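Local coordinates for protein phosphoserine phosphatase (Thermococcus onnurineus, PDB 4AP9) that probably hydrolyses O-phospho-L-serine to L-serine and phosphate with the help of magnesium, the last step of serine biosynthesis, at residues K10-D15 against L154-G159; F23-E28 against G103-V108; E76-S81 against E107-F112; R139-F144 against A163-R168. All coordinates share one frame; numbering follows the deposited sequence.

Interaction 1 of 4, residues K10-D15 against L154-G159; sequences KVAVID and LAMGDG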
loop_
_atom_site.group_PDB
_atom_site.type_symbol
_atom_site.label_atom_id
_atom_site.label_comp_id
_atom_site.label_asym_id
_atom_site.label_seq_id
_atom_site.Cartn_x
_atom_site.Cartn_y
_atom_site.Cartn_z
ATOM N N LYS A 10 20.021 10.430 5.881
ATOM C CA LYS A 10 19.837 9.199 6.649
ATOM C C LYS A 10 19.782 9.525 8.129
ATOM O O LYS A 10 20.443 10.455 8.592
ATOM C CB LYS A 10 20.955 8.185 6.353
ATOM C CG LYS A 10 22.380 8.700 6.545
ATOM C CD LYS A 10 23.378 7.833 5.773
ATOM C CE LYS A 10 24.769 8.421 5.814
ATOM N NZ LYS A 10 24.773 9.799 5.280
ATOM N N VAL A 11 18.992 8.752 8.865
ATOM C CA VAL A 11 18.714 9.047 10.252
ATOM C C VAL A 11 19.471 8.093 11.154
ATOM O O VAL A 11 19.458 6.885 10.944
ATOM C CB VAL A 11 17.210 8.979 10.529
ATOM C CG1 VAL A 11 16.924 9.191 12.003
ATOM C CG2 VAL A 11 16.498 10.017 9.672
ATOM N N ALA A 12 20.185 8.663 12.114
ATOM C CA ALA A 12 20.850 7.890 13.154
ATOM C C ALA A 12 20.008 8.024 14.415
ATOM O O ALA A 12 19.950 9.105 15.013
ATOM C CB ALA A 12 22.243 8.435 13.391
ATOM N N VAL A 13 19.327 6.947 14.801
ATOM C CA VAL A 13 18.503 6.946 16.018
ATOM C C VAL A 13 19.310 6.305 17.135
ATOM O O VAL A 13 19.828 5.190 16.972
ATOM C CB VAL A 13 17.195 6.149 15.830
ATOM C CG1 VAL A 13 16.353 6.144 17.113
ATOM C CG2 VAL A 13 16.379 6.728 14.678
ATOM N N ILE A 14 19.435 7.021 18.252
ATOM C CA ILE A 14 20.078 6.469 19.433
ATOM C C ILE A 14 19.097 6.334 20.591
ATOM O O ILE A 14 18.522 7.330 21.043
ATOM C CB ILE A 14 21.270 7.350 19.905
ATOM C CG1 ILE A 14 22.283 7.551 18.773
ATOM C CG2 ILE A 14 21.937 6.723 21.136
ATOM C CD1 ILE A 14 23.275 8.636 19.056
ATOM N N ASP A 15 18.902 5.102 21.064
ATOM C CA ASP A 15 18.164 4.864 22.300
ATOM C C ASP A 15 19.123 5.192 23.437
ATOM O O ASP A 15 20.132 4.512 23.603
ATOM C CB ASP A 15 17.700 3.409 22.369
ATOM C CG ASP A 15 16.728 3.151 23.505
ATOM O OD1 ASP A 15 16.052 4.104 23.938
ATOM O OD2 ASP A 15 16.640 1.991 23.970
ATOM N N LEU A 154 19.846 4.133 10.672
ATOM C CA LEU A 154 20.796 3.372 11.465
ATOM C C LEU A 154 20.341 3.516 12.916
ATOM O O LEU A 154 20.211 4.632 13.409
ATOM C CB LEU A 154 22.195 3.955 11.292
ATOM C CG LEU A 154 23.256 3.558 12.320
ATOM C CD1 LEU A 154 23.596 2.062 12.187
ATOM C CD2 LEU A 154 24.486 4.414 12.119
ATOM N N ALA A 155 20.100 2.398 13.594
ATOM C CA ALA A 155 19.652 2.440 14.977
ATOM C C ALA A 155 20.748 1.912 15.878
ATOM O O ALA A 155 21.443 0.958 15.534
ATOM C CB ALA A 155 18.388 1.628 15.156
HETATM N N MSE A 156 20.924 2.581 17.009
HETATM C CA MSE A 156 21.875 2.166 18.022
HETATM C C MSE A 156 21.105 2.101 19.324
HETATM O O MSE A 156 20.286 2.982 19.618
HETATM C CB MSE A 156 23.016 3.176 18.117
HETATM C CG MSE A 156 23.933 3.162 16.902
HETATM SE SE MSE A 156 24.825 4.864 16.590
HETATM C CE MSE A 156 23.305 5.803 15.789
ATOM N N GLY A 157 21.312 1.050 20.099
ATOM C CA GLY A 157 20.604 0.957 21.364
ATOM C C GLY A 157 21.155 -0.133 22.253
ATOM O O GLY A 157 22.044 -0.886 21.840
ATOM N N ASP A 158 20.610 -0.216 23.464
ATOM C CA ASP A 158 21.016 -1.203 24.453
ATOM C C ASP A 158 19.770 -1.679 25.196
ATOM O O ASP A 158 18.645 -1.597 24.711
ATOM C CB ASP A 158 21.791 -0.512 25.586
ATOM C CG ASP A 158 21.847 -1.336 26.864
ATOM O OD1 ASP A 158 22.545 -2.372 26.858
ATOM O OD2 ASP A 158 21.221 -0.962 27.884
ATOM N N GLY A 159 19.999 -2.163 26.408
ATOM C CA GLY A 159 19.025 -2.958 27.110
ATOM C C GLY A 159 17.570 -2.565 27.105
ATOM O O GLY A 159 16.726 -3.426 27.283
#
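Ala-12, Ile-14, Leu-154 and Met-156 lie on one face of a pair of parallel strands, and Val-13 and Ala-155 lie on the other. At the edges the sheet goes on. The backbone of strand 11-15 is also bonded to strand 97-102, and strand 171-175 flanks strand 153-157. The two segments run in the same direction, 14° apart, with their axes 4.7 Å from each other at the closest point. Four backbone bonds join them. Leu-154 N donates to Val-11 O at 2.8 Å, and Val-13 N then donates to Leu-154 O. Met-156 N donates to Val-13 O, and Asp-15 N to Met-156 O at 2.9 Å, the straightest of the four at 170°. This is the middle of the parallel part of the sheet of the Rossmann-like haloacid dehalogenase fold, with strand 11-15 as its central strand. On the Ala-12 face, Met-156 is a selenomethionine. Its chain bends about the CG-SE bond (chi3 -77°), and CE turns back to the neighbouring strand. There CE meets Ile-14 CG1 at 3.6 Å and Ala-12 CB at 3.7 Å. Leu-91 of helix 82-93 packs on the same three residues. At the C-terminal end, Asp-15 CB lies 3.9 Å from Gly-157 CA. Asp-15 probably corresponds to the nucleophilic aspartate that this superfamily carries at this strand end, and its OD2 forms a salt bridge with Lys-141.

Interaction 2 of 4, residues F23-E28 against G103-V108; sequences FEFWRE and GSFEEV
Phe-25 and Phe-105 meet in a T-shaped stack, the edge of Phe-105 turned to the face of Phe-25. The centroids are 5.1 Å apart and the planes stand at 67°. The closest atoms are Phe-25 CE2 and Phe-105 CE2, at 3.5 Å. Phe-25 reaches this place with CG anti to its backbone N (chi1 176°). Its own edge points at Trp-26, with CD2 over the centre of the indole. Trp-26 CZ2 in turn comes to the edge of Phe-105, 4.0 Å from Phe-105 CE2. Val-108 completes the tight part with two branches. CG1 touches Phe-23 CE2 at 3.6 Å, and CG2 lies 4.0 Å from Phe-25 CD1. The polar side is looser. No direct hydrogen bond joins the segments. A water bridges them instead, accepting from Trp-26 NE1 at 3.1 Å and donating to Gly-103 O at 2.9 Å. Further out, Glu-24 and Arg-27 are partly exposed and pair with each other, Arg-27 NE to Glu-24 OE1 at 2.8 Å. Arg-27 also holds Glu-39 and Glu-43 of helix 36-47. Helix 25-33 begins the helical cap inserted after the first core strand, and 103-108 follows the strand that ends at Ser-102, probably the motif II serine. The contact thus joins cap to core, as in the C1-capped haloacid dehalogenase phosphatases.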
loop_
_atom_site.group_PDB
_atom_site.type_symbol
_atom_site.label_atom_id
_atom_site.label_comp_id
_atom_site.label_asym_id
_atom_site.label_seq_id
_atom_site.Cartn_x
_atom_site.Cartn_y
_atom_site.Cartn_z
ATOM N N PHE A 23 22.659 5.747 33.505
ATOM C CA PHE A 23 21.587 6.082 34.445
ATOM C C PHE A 23 20.291 5.343 34.117
ATOM O O PHE A 23 19.838 5.314 32.970
ATOM C CB PHE A 23 21.324 7.592 34.527
ATOM C CG PHE A 23 20.220 7.943 35.486
ATOM C CD1 PHE A 23 20.394 7.768 36.849
ATOM C CD2 PHE A 23 18.991 8.394 35.022
ATOM C CE1 PHE A 23 19.372 8.064 37.741
ATOM C CE2 PHE A 23 17.961 8.684 35.911
ATOM C CZ PHE A 23 18.159 8.529 37.270
ATOM N N GLU A 24 19.704 4.733 35.141
ATOM C CA GLU A 24 18.468 3.988 34.990
ATOM C C GLU A 24 17.432 4.487 35.987
ATOM O O GLU A 24 17.442 4.088 37.149
ATOM C CB GLU A 24 18.733 2.500 35.197
ATOM C CG GLU A 24 19.582 1.920 34.091
ATOM C CD GLU A 24 19.792 0.437 34.248
ATOM O OE1 GLU A 24 18.876 -0.332 33.888
ATOM O OE2 GLU A 24 20.874 0.054 34.740
ATOM N N PHE A 25 16.547 5.363 35.519
ATOM C CA PHE A 25 15.550 6.006 36.389
ATOM C C PHE A 25 14.817 5.069 37.352
ATOM O O PHE A 25 14.623 5.397 38.525
ATOM C CB PHE A 25 14.520 6.763 35.541
ATOM C CG PHE A 25 13.406 7.371 36.344
ATOM C CD1 PHE A 25 13.572 8.598 36.959
ATOM C CD2 PHE A 25 12.183 6.724 36.465
ATOM C CE1 PHE A 25 12.552 9.169 37.705
ATOM C CE2 PHE A 25 11.148 7.298 37.213
ATOM C CZ PHE A 25 11.338 8.521 37.829
ATOM N N TRP A 26 14.352 3.920 36.868
ATOM C CA TRP A 26 13.589 3.039 37.748
ATOM C C TRP A 26 14.431 2.367 38.852
ATOM O O TRP A 26 13.940 2.156 39.976
ATOM C CB TRP A 26 12.733 2.030 36.950
ATOM C CG TRP A 26 11.604 2.710 36.190
ATOM C CD1 TRP A 26 11.475 2.818 34.828
ATOM C CD2 TRP A 26 10.481 3.414 36.753
ATOM N NE1 TRP A 26 10.325 3.511 34.513
ATOM C CE2 TRP A 26 9.710 3.901 35.672
ATOM C CE3 TRP A 26 10.053 3.666 38.058
ATOM C CZ2 TRP A 26 8.528 4.623 35.862
ATOM C CZ3 TRP A 26 8.876 4.390 38.247
ATOM C CH2 TRP A 26 8.131 4.863 37.148
ATOM N N ARG A 27 15.685 2.047 38.540
ATOM C CA ARG A 27 16.602 1.513 39.547
ATOM C C ARG A 27 16.899 2.598 40.581
ATOM O O ARG A 27 17.003 2.320 41.772
ATOM C CB ARG A 27 17.898 1.015 38.909
ATOM C CG ARG A 27 17.648 -0.118 37.920
ATOM C CD ARG A 27 18.927 -0.767 37.425
ATOM N NE ARG A 27 18.640 -1.710 36.341
ATOM C CZ ARG A 27 18.219 -2.960 36.511
ATOM N NH1 ARG A 27 18.031 -3.449 37.733
ATOM N NH2 ARG A 27 17.988 -3.730 35.451
ATOM N N GLU A 28 17.011 3.840 40.126
ATOM C CA GLU A 28 17.180 4.955 41.056
ATOM C C GLU A 28 15.935 5.169 41.926
ATOM O O GLU A 28 16.038 5.430 43.134
ATOM C CB GLU A 28 17.551 6.230 40.298
ATOM C CG GLU A 28 17.763 7.458 41.176
ATOM C CD GLU A 28 19.021 7.391 42.035
ATOM O OE1 GLU A 28 19.754 6.380 41.970
ATOM O OE2 GLU A 28 19.271 8.366 42.773
ATOM N N GLY A 103 12.318 5.783 26.353
ATOM C CA GLY A 103 11.019 5.530 26.963
ATOM C C GLY A 103 10.923 6.103 28.372
ATOM O O GLY A 103 9.873 6.016 29.018
ATOM N N SER A 104 12.028 6.676 28.848
ATOM C CA SER A 104 12.043 7.354 30.137
ATOM C C SER A 104 11.641 8.816 29.952
ATOM O O SER A 104 11.285 9.239 28.841
ATOM C CB SER A 104 13.457 7.404 30.732
ATOM O OG SER A 104 13.418 7.786 32.110
ATOM N N PHE A 105 11.717 9.574 31.045
ATOM C CA PHE A 105 11.199 10.942 31.101
ATOM C C PHE A 105 12.084 12.052 30.536
ATOM O O PHE A 105 13.263 12.151 30.876
ATOM C CB PHE A 105 10.857 11.230 32.573
ATOM C CG PHE A 105 9.831 10.292 33.151
ATOM C CD1 PHE A 105 8.484 10.494 32.926
ATOM C CD2 PHE A 105 10.214 9.200 33.920
ATOM C CE1 PHE A 105 7.546 9.637 33.445
ATOM C CE2 PHE A 105 9.270 8.341 34.445
ATOM C CZ PHE A 105 7.937 8.553 34.204
ATOM N N GLU A 106 11.517 12.886 29.668
ATOM C CA GLU A 106 12.250 14.021 29.113
ATOM C C GLU A 106 12.799 14.927 30.203
ATOM O O GLU A 106 13.850 15.545 30.034
ATOM C CB GLU A 106 11.357 14.851 28.183
ATOM C CG GLU A 106 11.127 14.189 26.820
ATOM C CD GLU A 106 10.612 15.162 25.770
ATOM O OE1 GLU A 106 10.369 16.343 26.120
ATOM O OE2 GLU A 106 10.464 14.738 24.590
ATOM N N GLU A 107 12.070 15.008 31.315
ATOM C CA GLU A 107 12.395 15.922 32.397
ATOM C C GLU A 107 13.705 15.498 33.058
ATOM O O GLU A 107 14.534 16.335 33.440
ATOM C CB GLU A 107 11.236 15.981 33.410
ATOM C CG GLU A 107 9.894 16.522 32.827
ATOM C CD GLU A 107 8.975 15.433 32.232
ATOM O OE1 GLU A 107 9.445 14.314 31.947
ATOM O OE2 GLU A 107 7.760 15.693 32.080
ATOM N N VAL A 108 13.894 14.191 33.162
ATOM C CA VAL A 108 15.117 13.630 33.717
ATOM C C VAL A 108 16.266 13.584 32.691
ATOM O O VAL A 108 17.439 13.748 33.043
ATOM C CB VAL A 108 14.841 12.233 34.269
ATOM C CG1 VAL A 108 16.118 11.549 34.671
ATOM C CG2 VAL A 108 13.906 12.338 35.459
HETATM O O HOH W 1 9.954 4.824 31.689
#

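Interaction 3 of 4, residues E76-S81 against E107-F112; sequences EKVNVS and EVLEPF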
loop_
_atom_site.group_PDB
_atom_site.type_symbol
_atom_site.label_atom_id
_atom_site.label_comp_id
_atom_site.label_asym_id
_atom_site.label_seq_id
_atom_site.Cartn_x
_atom_site.Cartn_y
_atom_site.Cartn_z
ATOM N N GLU A 76 20.613 15.117 38.059
ATOM C CA GLU A 76 21.995 15.273 38.499
ATOM C C GLU A 76 22.860 14.044 38.187
ATOM O O GLU A 76 24.086 14.138 38.118
ATOM C CB GLU A 76 22.030 15.611 39.989
ATOM C CG GLU A 76 21.402 16.967 40.286
ATOM C CD GLU A 76 21.282 17.260 41.763
ATOM O OE1 GLU A 76 21.786 16.454 42.576
ATOM O OE2 GLU A 76 20.676 18.300 42.107
ATOM N N LYS A 77 22.222 12.894 37.996
ATOM C CA LYS A 77 22.939 11.666 37.669
ATOM C C LYS A 77 23.020 11.441 36.159
ATOM O O LYS A 77 23.547 10.436 35.695
ATOM C CB LYS A 77 22.282 10.460 38.343
ATOM C CG LYS A 77 22.594 10.336 39.823
ATOM C CD LYS A 77 22.254 8.942 40.347
ATOM C CE LYS A 77 22.626 8.785 41.809
ATOM N NZ LYS A 77 22.605 7.346 42.234
ATOM N N VAL A 78 22.493 12.385 35.399
ATOM C CA VAL A 78 22.482 12.293 33.949
ATOM C C VAL A 78 23.406 13.358 33.394
ATOM O O VAL A 78 23.171 14.547 33.588
ATOM C CB VAL A 78 21.063 12.548 33.403
ATOM C CG1 VAL A 78 21.056 12.516 31.883
ATOM C CG2 VAL A 78 20.079 11.541 33.999
ATOM N N ASN A 79 24.462 12.942 32.704
ATOM C CA ASN A 79 25.420 13.901 32.165
ATOM C C ASN A 79 25.848 13.519 30.755
ATOM O O ASN A 79 25.986 12.341 30.451
ATOM C CB ASN A 79 26.636 14.012 33.095
ATOM C CG ASN A 79 26.236 14.219 34.564
ATOM O OD1 ASN A 79 25.848 15.321 34.968
ATOM N ND2 ASN A 79 26.329 13.152 35.365
ATOM N N VAL A 80 26.028 14.514 29.891
ATOM C CA VAL A 80 26.561 14.273 28.549
ATOM C C VAL A 80 28.072 14.124 28.623
ATOM O O VAL A 80 28.789 15.107 28.785
ATOM C CB VAL A 80 26.233 15.435 27.614
ATOM C CG1 VAL A 80 26.787 15.174 26.223
ATOM C CG2 VAL A 80 24.732 15.662 27.584
ATOM N N SER A 81 28.551 12.890 28.506
ATOM C CA SER A 81 29.985 12.614 28.582
ATOM C C SER A 81 30.702 13.058 27.314
ATOM O O SER A 81 30.076 13.270 26.275
ATOM C CB SER A 81 30.220 11.123 28.804
ATOM O OG SER A 81 29.861 10.386 27.644
ATOM N N GLU A 107 12.070 15.008 31.315
ATOM C CA GLU A 107 12.395 15.922 32.397
ATOM C C GLU A 107 13.705 15.498 33.058
ATOM O O GLU A 107 14.534 16.335 33.440
ATOM C CB GLU A 107 11.236 15.981 33.410
ATOM C CG GLU A 107 9.894 16.522 32.827
ATOM C CD GLU A 107 8.975 15.433 32.232
ATOM O OE1 GLU A 107 9.445 14.314 31.947
ATOM O OE2 GLU A 107 7.760 15.693 32.080
ATOM N N VAL A 108 13.894 14.191 33.162
ATOM C CA VAL A 108 15.117 13.630 33.717
ATOM C C VAL A 108 16.266 13.584 32.691
ATOM O O VAL A 108 17.439 13.748 33.043
ATOM C CB VAL A 108 14.841 12.233 34.269
ATOM C CG1 VAL A 108 16.118 11.549 34.671
ATOM C CG2 VAL A 108 13.906 12.338 35.459
ATOM N N LEU A 109 15.925 13.382 31.425
ATOM C CA LEU A 109 16.949 13.264 30.382
ATOM C C LEU A 109 17.228 14.613 29.729
ATOM O O LEU A 109 17.816 14.699 28.653
ATOM C CB LEU A 109 16.532 12.230 29.336
ATOM C CG LEU A 109 16.512 10.788 29.851
ATOM C CD1 LEU A 109 15.998 9.831 28.772
ATOM C CD2 LEU A 109 17.896 10.361 30.346
ATOM N N GLU A 110 16.811 15.664 30.409
ATOM C CA GLU A 110 16.993 17.024 29.930
ATOM C C GLU A 110 18.415 17.354 29.420
ATOM O O GLU A 110 18.570 18.089 28.437
ATOM C CB GLU A 110 16.536 17.996 31.020
ATOM C CG GLU A 110 16.517 19.436 30.590
ATOM C CD GLU A 110 17.851 20.105 30.786
ATOM O OE1 GLU A 110 18.730 19.494 31.439
ATOM O OE2 GLU A 110 18.024 21.236 30.277
ATOM N N PRO A 111 19.458 16.811 30.070
ATOM C CA PRO A 111 20.796 17.132 29.549
ATOM C C PRO A 111 21.011 16.756 28.068
ATOM O O PRO A 111 21.857 17.353 27.403
ATOM C CB PRO A 111 21.735 16.326 30.472
ATOM C CG PRO A 111 20.977 16.186 31.753
ATOM C CD PRO A 111 19.516 16.074 31.348
ATOM N N PHE A 112 20.241 15.797 27.557
ATOM C CA PHE A 112 20.383 15.342 26.177
ATOM C C PHE A 112 19.444 16.073 25.213
ATOM O O PHE A 112 19.459 15.815 24.016
ATOM C CB PHE A 112 20.088 13.845 26.093
ATOM C CG PHE A 112 21.089 12.989 26.795
ATOM C CD1 PHE A 112 22.328 12.751 26.224
ATOM C CD2 PHE A 112 20.796 12.408 28.019
ATOM C CE1 PHE A 112 23.254 11.954 26.865
ATOM C CE2 PHE A 112 21.723 11.620 28.661
ATOM C CZ PHE A 112 22.954 11.389 28.075
#
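Val-78 puts its two methyls against different partners in segment 107-112. CG1, anti to the backbone N (chi1 177°), faces Phe-112 and Pro-111. Val-78 CG1 is 3.4 Å from Phe-112 CE2 and 3.7 Å from Pro-111 CG. CG2 rests on the backbone instead, 3.6 Å from Val-108 O, with Val-108 CG1 at 4.0 Å. The side chains of Val-78 and Pro-111 cross at about a right angle, and Pro-111 CG also lies 3.3 Å from Val-78 O. Val-80 adds a second contact. Its CG2 sits 3.3 Å from Pro-111 O and 4.0 Å from Phe-112 CD1. The Phe-112 ring therefore touches both valines, and Asn-79 O lies near its CZ. An alanine in place of Phe-112 would take away the ring and would probably open a gap beside Val-78 CG1 and Val-80 CG2. No hydrogen bond crosses between the segments. The next shell fixes them. Phe-112 N donates to Leu-109 O at 2.9 Å, which holds the turn carrying Pro-111. Phe-112 also packs on Leu-100 and Phe-119 of the central sheet. Phe-23 packs on Val-78, and Ser-81 OG caps helix 82-93 through Ala-84 N. Glu-110 forms a salt bridge with Arg-75. Segment 76-81 is the return from the helical cap into the core, and 107-112 belongs to the loop between strands 97-102 and 118-127. Their contact lies at the cap-core junction of a C1-type haloacid dehalogenase fold.

Interaction 4 of 4, residues R139-F144 against A163-R168; sequences RDKGEF and AKMFER. With 1PS (3-pyridinium-1-ylpropane-1-sulfonate), chain F.
Lys-164 and Asp-140 form the salt bridge of this contact. Lys-164 NZ donates to Asp-140 OD2 at 2.8 Å, on the syn side and 30° out of the carboxylate plane. The extended lysine chain crosses the aspartate at about a right angle, and its CD is 3.3 Å from Asp-140 OD1. Arg-139 NH1 is placed 2.9 Å from Lys-164 NZ; both are donors, and so close an approach of like charges is doubtful. Arg-139 NE is bonded to Asp-170 O of a neighbouring subunit. A capping bond holds the start of the helix. Asp-140 CG lies between the backbone N and the carbonyl carbon (chi1 57°), and OD1 accepts from Glu-143 N at 2.8 Å. An alanine in place of Asp-140 would remove the carboxylate, and the helix would probably lose its N-cap while Lys-164 lost its acid partner. Apolar packing brings the helices close. Gly-142 CA is 3.8 Å from Met-165 CA; a CB on the glycine would clash with Lys-164 CG. Lys-141 CB lies 3.9 Å from CG of the selenomethionine Met-165. The ligand is held by a backbone bond: Lys-141 N donates to sulfonate O3 of 3-pyridinium-1-ylpropane-1-sulfonate at 3.0 Å, almost straight at 176°. Lys-141 CG also lies 3.4 Å from ligand O1. Lys-141, whose NZ pairs with Asp-15, is probably the motif III lysine of the family. A helix N terminus thus meets an anion, which its dipole would probably stabilise, and the sulfonate may mimic a substrate phosphate.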
loop_
_atom_site.group_PDB
_atom_site.type_symbol
_atom_site.label_atom_id
_atom_site.label_comp_id
_atom_site.label_asym_id
_atom_site.label_seq_id
_atom_site.Cartn_x
_atom_site.Cartn_y
_atom_site.Cartn_z
ATOM N N ARG A 139 3.881 4.701 21.094
ATOM C CA ARG A 139 3.413 3.381 21.519
ATOM C C ARG A 139 4.582 2.551 22.020
ATOM O O ARG A 139 4.521 1.940 23.089
ATOM C CB ARG A 139 2.754 2.657 20.349
ATOM C CG ARG A 139 2.172 1.294 20.690
ATOM C CD ARG A 139 1.657 0.643 19.408
ATOM N NE ARG A 139 0.919 -0.583 19.665
ATOM C CZ ARG A 139 1.041 -1.686 18.934
ATOM N NH1 ARG A 139 1.887 -1.714 17.907
ATOM N NH2 ARG A 139 0.329 -2.763 19.244
ATOM N N ASP A 140 5.637 2.534 21.212
ATOM C CA ASP A 140 6.900 1.854 21.517
ATOM C C ASP A 140 7.945 2.380 20.530
ATOM O O ASP A 140 7.607 3.121 19.602
ATOM C CB ASP A 140 6.769 0.326 21.409
ATOM C CG ASP A 140 6.279 -0.139 20.034
ATOM O OD1 ASP A 140 6.987 0.069 19.027
ATOM O OD2 ASP A 140 5.194 -0.749 19.956
ATOM N N LYS A 141 9.210 2.009 20.718
ATOM C CA LYS A 141 10.276 2.592 19.902
ATOM C C LYS A 141 10.206 2.222 18.426
ATOM O O LYS A 141 10.541 3.039 17.564
ATOM C CB LYS A 141 11.653 2.283 20.491
ATOM C CG LYS A 141 11.880 2.996 21.819
ATOM C CD LYS A 141 12.942 2.316 22.668
ATOM C CE LYS A 141 13.039 2.992 24.039
ATOM N NZ LYS A 141 14.021 2.321 24.957
ATOM N N GLY A 142 9.759 1.008 18.124
ATOM C CA GLY A 142 9.534 0.646 16.741
ATOM C C GLY A 142 8.475 1.524 16.097
ATOM O O GLY A 142 8.649 1.996 14.962
ATOM N N GLU A 143 7.370 1.749 16.812
ATOM C CA GLU A 143 6.298 2.571 16.256
ATOM C C GLU A 143 6.812 3.975 16.017
ATOM O O GLU A 143 6.502 4.598 14.998
ATOM C CB GLU A 143 5.085 2.629 17.192
ATOM C CG GLU A 143 4.204 1.412 17.143
ATOM C CD GLU A 143 3.762 1.073 15.733
ATOM O OE1 GLU A 143 3.041 1.882 15.112
ATOM O OE2 GLU A 143 4.141 -0.008 15.258
ATOM N N PHE A 144 7.618 4.472 16.953
ATOM C CA PHE A 144 8.162 5.816 16.813
ATOM C C PHE A 144 8.999 5.962 15.541
ATOM O O PHE A 144 8.948 6.993 14.873
ATOM C CB PHE A 144 9.008 6.219 18.021
ATOM C CG PHE A 144 9.627 7.573 17.879
ATOM C CD1 PHE A 144 8.838 8.710 17.936
ATOM C CD2 PHE A 144 10.984 7.711 17.665
ATOM C CE1 PHE A 144 9.408 9.968 17.780
ATOM C CE2 PHE A 144 11.554 8.972 17.518
ATOM C CZ PHE A 144 10.756 10.090 17.580
ATOM N N ALA A 163 13.485 -6.108 19.567
ATOM C CA ALA A 163 13.471 -6.463 18.151
ATOM C C ALA A 163 12.579 -5.513 17.366
ATOM O O ALA A 163 12.829 -5.240 16.201
ATOM C CB ALA A 163 13.008 -7.903 17.963
ATOM N N LYS A 164 11.525 -5.019 18.004
ATOM C CA LYS A 164 10.577 -4.141 17.321
ATOM C C LYS A 164 11.288 -2.899 16.786
ATOM O O LYS A 164 11.074 -2.476 15.651
ATOM C CB LYS A 164 9.444 -3.739 18.275
ATOM C CG LYS A 164 8.230 -3.112 17.591
ATOM C CD LYS A 164 6.996 -3.153 18.495
ATOM C CE LYS A 164 5.731 -2.796 17.709
ATOM N NZ LYS A 164 4.459 -3.036 18.487
HETATM N N MSE A 165 12.149 -2.321 17.605
HETATM C CA MSE A 165 12.879 -1.128 17.187
HETATM C C MSE A 165 13.866 -1.448 16.078
HETATM O O MSE A 165 13.928 -0.759 15.062
HETATM C CB MSE A 165 13.606 -0.493 18.365
HETATM C CG MSE A 165 14.213 0.829 18.007
HETATM SE SE MSE A 165 15.446 1.514 19.352
HETATM C CE MSE A 165 16.086 3.024 18.403
ATOM N N PHE A 166 14.632 -2.517 16.257
ATOM C CA PHE A 166 15.671 -2.841 15.286
ATOM C C PHE A 166 15.108 -3.346 13.957
ATOM O O PHE A 166 15.735 -3.174 12.910
ATOM C CB PHE A 166 16.665 -3.846 15.876
ATOM C CG PHE A 166 17.631 -3.238 16.830
ATOM C CD1 PHE A 166 18.606 -2.357 16.378
ATOM C CD2 PHE A 166 17.583 -3.545 18.181
ATOM C CE1 PHE A 166 19.511 -1.788 17.255
ATOM C CE2 PHE A 166 18.491 -2.983 19.061
ATOM C CZ PHE A 166 19.458 -2.101 18.599
ATOM N N GLU A 167 13.930 -3.962 13.991
ATOM C CA GLU A 167 13.276 -4.402 12.760
ATOM C C GLU A 167 13.038 -3.225 11.817
ATOM O O GLU A 167 13.025 -3.384 10.591
ATOM C CB GLU A 167 11.945 -5.097 13.067
ATOM C CG GLU A 167 11.976 -6.624 12.957
ATOM C CD GLU A 167 10.607 -7.257 13.224
ATOM O OE1 GLU A 167 9.781 -6.638 13.940
ATOM O OE2 GLU A 167 10.354 -8.372 12.713
ATOM N N ARG A 168 12.857 -2.046 12.404
ATOM C CA ARG A 168 12.589 -0.828 11.654
ATOM C C ARG A 168 13.854 -0.268 11.017
ATOM O O ARG A 168 13.782 0.471 10.044
ATOM C CB ARG A 168 11.957 0.229 12.579
ATOM C CG ARG A 168 10.474 0.051 12.796
ATOM C CD ARG A 168 9.774 0.747 11.657
ATOM N NE ARG A 168 8.443 0.244 11.381
ATOM C CZ ARG A 168 7.786 0.553 10.271
ATOM N NH1 ARG A 168 8.362 1.350 9.365
ATOM N NH2 ARG A 168 6.571 0.074 10.060
HETATM N N1 1PS F . 11.051 -3.660 25.719
HETATM C C1 1PS F . 10.334 -4.763 25.971
HETATM C C2 1PS F . 10.936 -5.884 26.524
HETATM C C3 1PS F . 12.364 -3.607 25.991
HETATM C C4 1PS F . 13.031 -4.699 26.532
HETATM C C5 1PS F . 12.308 -5.865 26.813
HETATM C C6 1PS F . 10.373 -2.510 25.178
HETATM C C7 1PS F . 11.348 -1.443 24.802
HETATM C C8 1PS F . 10.923 -0.095 25.321
HETATM S S1 1PS F . 9.698 0.582 24.236
HETATM O O1 1PS F . 9.764 2.051 24.338
HETATM O O2 1PS F . 8.371 0.186 24.673
HETATM O O3 1PS F . 9.933 0.054 22.924
#

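How the interactions relate
The chain enters the sheet at 10-15, which opens interaction 1. It then leaves into the helical cap, opening interaction 2 at 23-28, and returns through 76-81, which opens interaction 3. Both close on the loop 103-112 and share Glu-107 and Val-108. The Glu-28 to Lys-77 salt bridge joins them further. Interaction 4 opens at 139-144 before 154-159 closes interaction 1, and closes itself at 163-168, so these two cross. Interactions 2 and 3 lie within the loop of interaction 1. Interactions 2 and 3 tie cap to core. Interaction 4 sets two helices against the sheet, touching interaction 1 through Val-13 and Met-165.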